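Local coordinates for protein putative phosphatase (Bacteroides thetaiotaomicron, PDB 3KYA) that is a putative phosphatase that binds zinc ions and probably joins an N-terminal immunoglobulin-like IPT/TIG domain to a six-bladed beta-propeller, at residues S21-K26 with Q32-Y37; E39-D44 with I80-G85; K103-G108 with S413-R418. All coordinates share one frame; numbering follows the deposited sequence. Where two conformers were deposited one is given.

Contact 1 (S21-K26 with Q32-Y37). With ZN (zinc ion), chain B; EDO (1,2-ethanediol), chain I.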
# COMPACT_ATOMS: atom_id res chain seq x y z
N SER A 21 10.27 29.51 17.34
CA SER A 21 11.01 30.03 16.18
C SER A 21 10.73 29.30 14.87
O SER A 21 10.91 29.88 13.80
CB SER A 21 12.51 29.96 16.46
OG SER A 21 12.88 28.61 16.71
N ASP A 22 10.29 28.05 14.95
CA ASP A 22 10.13 27.24 13.76
C ASP A 22 9.43 25.94 14.15
O ASP A 22 9.31 25.62 15.33
CB ASP A 22 11.53 26.91 13.21
CG ASP A 22 11.53 26.49 11.75
OD1 ASP A 22 10.46 26.43 11.10
OD2 ASP A 22 12.64 26.25 11.22
N PHE A 23 8.94 25.23 13.16
CA PHE A 23 8.35 23.91 13.37
C PHE A 23 8.45 23.11 12.09
O PHE A 23 8.57 23.68 11.00
CB PHE A 23 6.90 23.98 13.90
CG PHE A 23 5.98 24.84 13.07
CD1 PHE A 23 5.30 24.31 11.98
CD2 PHE A 23 5.77 26.17 13.39
CE1 PHE A 23 4.47 25.11 11.20
CE2 PHE A 23 4.94 26.98 12.63
CZ PHE A 23 4.27 26.45 11.53
N THR A 24 8.42 21.79 12.24
CA THR A 24 8.50 20.89 11.11
C THR A 24 7.76 19.57 11.40
O THR A 24 7.87 19.04 12.51
CB THR A 24 9.97 20.62 10.72
OG1 THR A 24 10.00 19.89 9.50
CG2 THR A 24 10.71 19.85 11.80
N PRO A 25 6.98 19.07 10.43
CA PRO A 25 6.74 19.64 9.09
C PRO A 25 5.85 20.89 9.12
O PRO A 25 5.25 21.19 10.15
CB PRO A 25 6.04 18.50 8.35
CG PRO A 25 5.30 17.76 9.42
CD PRO A 25 6.21 17.83 10.64
N LYS A 26 5.79 21.61 8.00
CA LYS A 26 4.99 22.83 7.90
C LYS A 26 3.52 22.53 7.61
O LYS A 26 2.64 23.37 7.81
CB LYS A 26 5.55 23.75 6.79
CG LYS A 26 7.00 24.22 7.03
CD LYS A 26 7.12 25.05 8.31
CE LYS A 26 8.51 25.69 8.47
NZ LYS A 26 9.61 24.72 8.79
N GLN A 32 -0.09 13.37 12.97
CA GLN A 32 1.28 13.67 12.54
C GLN A 32 2.10 14.08 13.74
O GLN A 32 1.63 14.84 14.59
CB GLN A 32 1.27 14.84 11.54
CG GLN A 32 2.65 15.45 11.19
CD GLN A 32 3.53 14.56 10.31
OE1 GLN A 32 4.73 14.35 10.61
NE2 GLN A 32 2.95 14.06 9.23
N LYS A 33 3.34 13.60 13.81
CA LYS A 33 4.27 14.02 14.84
C LYS A 33 4.84 15.37 14.41
O LYS A 33 5.35 15.51 13.28
CB LYS A 33 5.36 12.97 15.00
CG LYS A 33 6.21 13.10 16.22
CD LYS A 33 7.04 11.82 16.44
CE LYS A 33 6.16 10.61 16.83
NZ LYS A 33 6.92 9.37 17.20
N LEU A 34 4.75 16.36 15.29
CA LEU A 34 5.23 17.72 15.02
C LEU A 34 6.34 18.13 15.98
O LEU A 34 6.24 17.94 17.20
CB LEU A 34 4.06 18.71 15.14
CG LEU A 34 4.34 20.20 14.95
CD1 LEU A 34 4.69 20.49 13.48
CD2 LEU A 34 3.13 21.02 15.42
N LEU A 35 7.40 18.69 15.41
CA LEU A 35 8.56 19.16 16.14
C LEU A 35 8.52 20.68 16.16
O LEU A 35 8.49 21.32 15.10
CB LEU A 35 9.86 18.66 15.47
CG LEU A 35 11.19 19.20 15.99
CD1 LEU A 35 11.37 18.96 17.48
CD2 LEU A 35 12.41 18.63 15.21
N ILE A 36 8.48 21.26 17.36
CA ILE A 36 8.42 22.70 17.54
C ILE A 36 9.72 23.20 18.16
O ILE A 36 10.13 22.74 19.23
CB ILE A 36 7.21 23.12 18.43
CG1 ILE A 36 5.88 22.67 17.83
CG2 ILE A 36 7.22 24.64 18.66
CD1 ILE A 36 4.71 22.69 18.85
N TYR A 37 10.39 24.13 17.47
CA TYR A 37 11.62 24.74 17.96
C TYR A 37 11.35 26.08 18.64
O TYR A 37 10.46 26.83 18.23
CB TYR A 37 12.59 25.02 16.80
CG TYR A 37 13.22 23.80 16.17
CD1 TYR A 37 14.32 23.20 16.75
CD2 TYR A 37 12.73 23.26 14.99
CE1 TYR A 37 14.92 22.10 16.18
CE2 TYR A 37 13.33 22.15 14.39
CZ TYR A 37 14.43 21.58 15.00
OH TYR A 37 15.07 20.47 14.46
ZN ZN B . 14.53 26.78 12.24
C1 EDO I . 8.42 15.47 12.84
O1 EDO I . 9.49 16.37 12.54
C2 EDO I . 8.98 14.07 13.02
O2 EDO I . 10.05 14.06 13.96

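Contact 2 (E39-D44 with I80-G85). With ZN (zinc ion), chain C; EDO (1,2-ethanediol), chain E.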
# COMPACT_ATOMS: atom_id res chain seq x y z
N GLU A 39 12.42 28.54 22.55
CA GLU A 39 13.21 28.83 23.74
C GLU A 39 12.36 28.84 24.98
O GLU A 39 11.19 29.21 24.93
CB GLU A 39 13.84 30.22 23.63
CG GLU A 39 14.78 30.40 22.48
CD GLU A 39 15.32 31.82 22.40
OE1 GLU A 39 14.50 32.76 22.25
OE2 GLU A 39 16.55 31.99 22.48
N ASN A 40 12.97 28.43 26.08
CA ASN A 40 12.40 28.51 27.42
C ASN A 40 11.24 27.52 27.64
O ASN A 40 10.26 27.86 28.30
CB ASN A 40 11.97 29.96 27.71
CG ASN A 40 11.87 30.28 29.18
OD1 ASN A 40 12.53 29.66 30.00
ND2 ASN A 40 11.05 31.28 29.52
N PHE A 41 11.38 26.32 27.09
CA PHE A 41 10.35 25.29 27.25
C PHE A 41 10.56 24.42 28.49
O PHE A 41 9.64 23.70 28.91
CB PHE A 41 10.31 24.34 26.04
CG PHE A 41 9.99 25.00 24.73
CD1 PHE A 41 9.00 25.97 24.63
CD2 PHE A 41 10.59 24.55 23.57
CE1 PHE A 41 8.69 26.54 23.40
CE2 PHE A 41 10.27 25.10 22.35
CZ PHE A 41 9.31 26.10 22.27
N GLY A 42 11.75 24.48 29.08
CA GLY A 42 12.04 23.63 30.22
C GLY A 42 12.24 22.18 29.76
O GLY A 42 12.28 21.91 28.56
N THR A 43 12.36 21.26 30.71
CA THR A 43 12.64 19.85 30.40
C THR A 43 11.56 18.85 30.87
O THR A 43 11.80 17.64 30.85
CB THR A 43 13.98 19.44 31.02
OG1 THR A 43 13.93 19.63 32.44
CG2 THR A 43 15.14 20.26 30.43
N ASP A 44 10.40 19.35 31.27
CA ASP A 44 9.30 18.52 31.79
C ASP A 44 7.99 18.61 31.00
O ASP A 44 7.39 19.68 30.92
CB ASP A 44 9.01 18.90 33.25
CG ASP A 44 10.07 18.36 34.21
OD1 ASP A 44 10.39 17.16 34.11
OD2 ASP A 44 10.55 19.12 35.09
N ILE A 80 -0.54 27.63 16.62
CA ILE A 80 0.21 26.89 17.64
C ILE A 80 0.38 27.75 18.88
O ILE A 80 0.97 28.83 18.81
CB ILE A 80 1.58 26.44 17.11
CG1 ILE A 80 1.40 25.56 15.88
CG2 ILE A 80 2.34 25.69 18.18
CD1 ILE A 80 2.67 25.23 15.15
N GLU A 81 -0.16 27.28 20.01
CA GLU A 81 -0.09 28.03 21.26
C GLU A 81 0.51 27.10 22.30
O GLU A 81 0.14 25.92 22.37
CB GLU A 81 -1.48 28.52 21.66
CG GLU A 81 -1.54 29.36 22.93
CD GLU A 81 -2.97 29.57 23.43
OE1 GLU A 81 -3.76 30.29 22.78
OE2 GLU A 81 -3.31 29.03 24.51
N ILE A 82 1.48 27.63 23.06
CA ILE A 82 2.17 26.86 24.08
C ILE A 82 2.16 27.64 25.38
O ILE A 82 2.34 28.86 25.38
CB ILE A 82 3.63 26.55 23.69
CG1 ILE A 82 3.68 25.68 22.43
CG2 ILE A 82 4.37 25.83 24.82
CD1 ILE A 82 5.09 25.28 22.02
N THR A 83 1.93 26.93 26.49
CA THR A 83 1.96 27.50 27.82
C THR A 83 2.91 26.65 28.63
O THR A 83 2.75 25.42 28.70
CB THR A 83 0.58 27.53 28.51
OG1 THR A 83 -0.33 28.32 27.74
CG2 THR A 83 0.69 28.12 29.94
N VAL A 84 3.93 27.29 29.20
CA VAL A 84 4.92 26.63 30.02
C VAL A 84 4.74 27.17 31.44
O VAL A 84 4.58 28.37 31.64
CB VAL A 84 6.35 26.91 29.52
CG1 VAL A 84 7.39 26.08 30.31
CG2 VAL A 84 6.45 26.62 28.03
N GLY A 85 4.73 26.26 32.42
CA GLY A 85 4.55 26.65 33.81
C GLY A 85 3.09 26.66 34.24
O GLY A 85 2.19 26.44 33.43
ZN ZN C . 11.98 16.07 34.31
C1 EDO E . -1.69 26.27 25.21
O1 EDO E . -1.63 27.58 25.78
C2 EDO E . -2.22 25.28 26.24
O2 EDO E . -3.59 25.54 26.56

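Contact 3 (K103-G108 with S413-R418)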
# COMPACT_ATOMS: atom_id res chain seq x y z
N LYS A 103 -6.88 18.32 5.84
CA LYS A 103 -8.14 17.70 6.24
C LYS A 103 -8.23 16.25 5.78
O LYS A 103 -7.71 15.90 4.72
CB LYS A 103 -9.33 18.49 5.71
CG LYS A 103 -9.41 19.91 6.28
CD LYS A 103 -10.71 20.61 5.91
CE LYS A 103 -10.79 20.97 4.45
NZ LYS A 103 -9.77 22.00 4.09
N LYS A 104 -8.92 15.43 6.57
CA LYS A 104 -9.13 14.03 6.25
C LYS A 104 -10.61 13.65 6.19
O LYS A 104 -11.47 14.33 6.74
CB LYS A 104 -8.45 13.13 7.30
CG LYS A 104 -6.93 13.12 7.22
CD LYS A 104 -6.31 12.30 8.35
CE LYS A 104 -4.80 12.21 8.20
NZ LYS A 104 -4.17 11.55 9.39
N MSE A 105 -10.88 12.54 5.51
CA MSE A 105 -12.21 11.96 5.50
C MSE A 105 -12.53 11.50 6.94
O MSE A 105 -11.64 11.04 7.68
CB MSE A 105 -12.27 10.77 4.54
CG MSE A 105 -12.04 11.13 3.09
SE MSE A 105 -13.59 11.96 2.30
CE MSE A 105 -14.56 10.42 1.65
N VAL A 106 -13.78 11.66 7.34
CA VAL A 106 -14.23 11.25 8.66
C VAL A 106 -15.61 10.59 8.60
O VAL A 106 -16.39 10.87 7.69
CB VAL A 106 -14.28 12.44 9.66
CG1 VAL A 106 -12.86 12.98 9.93
CG2 VAL A 106 -15.23 13.57 9.17
N VAL A 107 -15.90 9.71 9.55
CA VAL A 107 -17.22 9.08 9.62
C VAL A 107 -18.13 10.01 10.43
O VAL A 107 -17.70 10.61 11.41
CB VAL A 107 -17.17 7.69 10.26
CG1 VAL A 107 -18.57 7.05 10.30
CG2 VAL A 107 -16.19 6.79 9.50
N GLY A 108 -19.37 10.16 9.98
CA GLY A 108 -20.39 10.97 10.66
C GLY A 108 -21.69 10.19 10.75
O GLY A 108 -21.79 9.08 10.21
N SER A 413 -8.02 -4.26 1.67
CA SER A 413 -7.62 -3.50 2.85
C SER A 413 -8.88 -3.04 3.62
O SER A 413 -10.01 -3.30 3.19
CB SER A 413 -6.76 -2.30 2.46
OG SER A 413 -7.46 -1.43 1.60
N THR A 414 -8.67 -2.40 4.77
CA THR A 414 -9.77 -1.89 5.57
C THR A 414 -9.72 -0.37 5.45
O THR A 414 -8.70 0.24 5.77
CB THR A 414 -9.68 -2.35 7.03
OG1 THR A 414 -9.77 -3.78 7.07
CG2 THR A 414 -10.83 -1.77 7.85
N TYR A 415 -10.82 0.22 4.98
CA TYR A 415 -10.89 1.66 4.73
C TYR A 415 -11.41 2.47 5.90
O TYR A 415 -10.84 3.52 6.24
CB TYR A 415 -11.78 1.92 3.50
CG TYR A 415 -12.04 3.39 3.18
CD1 TYR A 415 -10.99 4.24 2.82
CD2 TYR A 415 -13.33 3.91 3.20
CE1 TYR A 415 -11.23 5.58 2.51
CE2 TYR A 415 -13.57 5.23 2.90
CZ TYR A 415 -12.52 6.06 2.55
OH TYR A 415 -12.77 7.39 2.25
N ALA A 416 -12.48 1.97 6.53
CA ALA A 416 -13.13 2.69 7.62
C ALA A 416 -13.80 1.72 8.58
O ALA A 416 -14.42 0.74 8.17
CB ALA A 416 -14.17 3.68 7.05
N GLY A 417 -13.66 2.02 9.87
CA GLY A 417 -14.25 1.22 10.93
C GLY A 417 -13.21 0.51 11.78
O GLY A 417 -12.00 0.60 11.51
N ARG A 418 -13.70 -0.15 12.82
CA ARG A 418 -12.89 -0.91 13.77
C ARG A 418 -11.81 -0.02 14.43
O ARG A 418 -10.67 -0.45 14.64
CB ARG A 418 -12.25 -2.13 13.07
CG ARG A 418 -13.29 -3.06 12.42
CD ARG A 418 -12.63 -4.18 11.62
NE ARG A 418 -11.98 -5.17 12.47
CZ ARG A 418 -12.54 -6.30 12.92
NH1 ARG A 418 -13.79 -6.62 12.60
NH2 ARG A 418 -11.85 -7.13 13.69

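Contact 1 (S21-K26 with Q32-Y37)
D22 and Y37, F23 and I36, and T24 and L35 pair in register as the axes of the antiparallel strands 21-24 and 33-37 approach to 4.6 Å at 169°. The T24-L35 pair is hydrogen-bonded both ways, through T24 N to L35 O (2.9 Å) and L35 N to T24 O. At the other end S21 and D22 both face Y37, forming a classic beta bulge: S21 N donates to Y37 O (2.8 Å), while Y37 N donates to D22 O (2.8 Å).

D22 turns its carboxylate off the sheet with CG anti to the backbone N (chi1 -160°), and its two oxygens divide the work. OD2 binds a zinc ion at 2.2 Å, which takes one further ligand from elsewhere in the structure; OD1 accepts from F23 N and, in a salt bridge, from K26 NZ at 3.0 Å, both donors coming from the same face of the carboxylate. The K26 ammonium also donates to F23 O at 2.7 Å, helping to fix the rotation of the carboxylate. On the same face as D22, T24 and L35 point the same way, the methyl CG2 of T24 against CB of L35. The peptide before P25 is cis, and the methyl CD1 of L34 fills the corner there, 4.1 Å from F23 CD1.

F23 and I36 face inward, where I80 packs on both and I82 on I36, as expected inside the sandwich of an IPT/TIG domain. L35 and Y37, on the reverse face, meet D338 and D340 of the second subunit. Strand 33-39 lies between strands 19-28 and 66-70 in this sheet.

Contact 2 (E39-D44 with I80-G85)
Apolar contacts carry the meeting of F41 with I82 and V84. The phenyl ring, with CG placed beside the backbone N (chi1 -61°), swings toward strand 80-84. In the conformer given, its CE1 lies 4.1 Å from CD1 of I82, the two side chains crossing at about a right angle, though a second conformer of I82 makes this contact less certain. V84 uses both branches: CG2 comes to the ring edge near its plane, 4.3 Å from F41 CD1, whereas CG1 lies against the backbone, 3.6 Å from F41 O. I20 touches I82, V18 touches F41, and all belong to the hydrophobic interior of the immunoglobulin-like IPT/TIG domain, where the loop that follows strand 33-39 packs against the end of strand 80-84.

The polar side chain of N40 is satisfied outside the two segments, OD1 by D13 N and ND2 by P17 O. Its backbone O, covered by V84, is buried with no partner in the model. F41 and G42 make backbone hydrogen bonds to S64.

Away from the packed side chains, D44 OD1 binds a zinc ion at 1.9 Å, and E81 OE2 accepts a hydrogen bond from O1 of a bound 1,2-ethanediol at 2.6 Å.

Contact 3 (K103-G108 with S413-R418)
M105, a selenomethionine here, meets Y415 through its methyl end, with CE 3.6 Å from the phenol OH. Bends at chi2 (-76°) and chi3 bring CE back beside CG, so that both face the OH from one side, M105 CG at 3.9 Å from Y415 OH. The two side chains cross obliquely. Two residues further on, V107 CG2 touches A416 CB at 4.4 Å, a looser apolar contact. The backbones stay well apart, V107 CA and A416 CA being 7.8 Å from each other, and side chains alone bridge the gap.

Around this first shell, Y394 meets the Y415 ring edge-to-face, and V403 packs on it as well. Y415 and A416 both face V403 in a classic beta bulge, and the chain turns a corner at A416. M473 lies against M105, and I471 against A416, so strand 467-473 contributes to both parts of the contact.

Strand 105-110 pairs with strand 467-473 near the C-terminus, whereas strand 412-415 is an outermost strand of the sheet before. This fits two adjacent blades of a beta-propeller, the last of them closed by a strand from early in the chain, the "Velcro" closure seen in many propellers.

Overall arrangement
Contacts 1 and 2 share one IPT/TIG domain, their centres about 14 Å apart, and touch directly: F23 CD2 lies 3.7 Å from I80 CD1, and I36 CD1 lies 3.9 Å from I80 CG2. The hairpin of contact 1 and the loop of contact 2 thus pack on the same strand, 80-84. Each also carries a zinc-binding aspartate, D22 and D44, at separate sites; the side chain of F41 is about 9 Å from that of D22. Contact 3 stands apart in the probable propeller, its centre about 26 Å from that of contact 1 and about 34 Å from that of contact 2. It lies away from the known zinc sites, including that of H153 and D168.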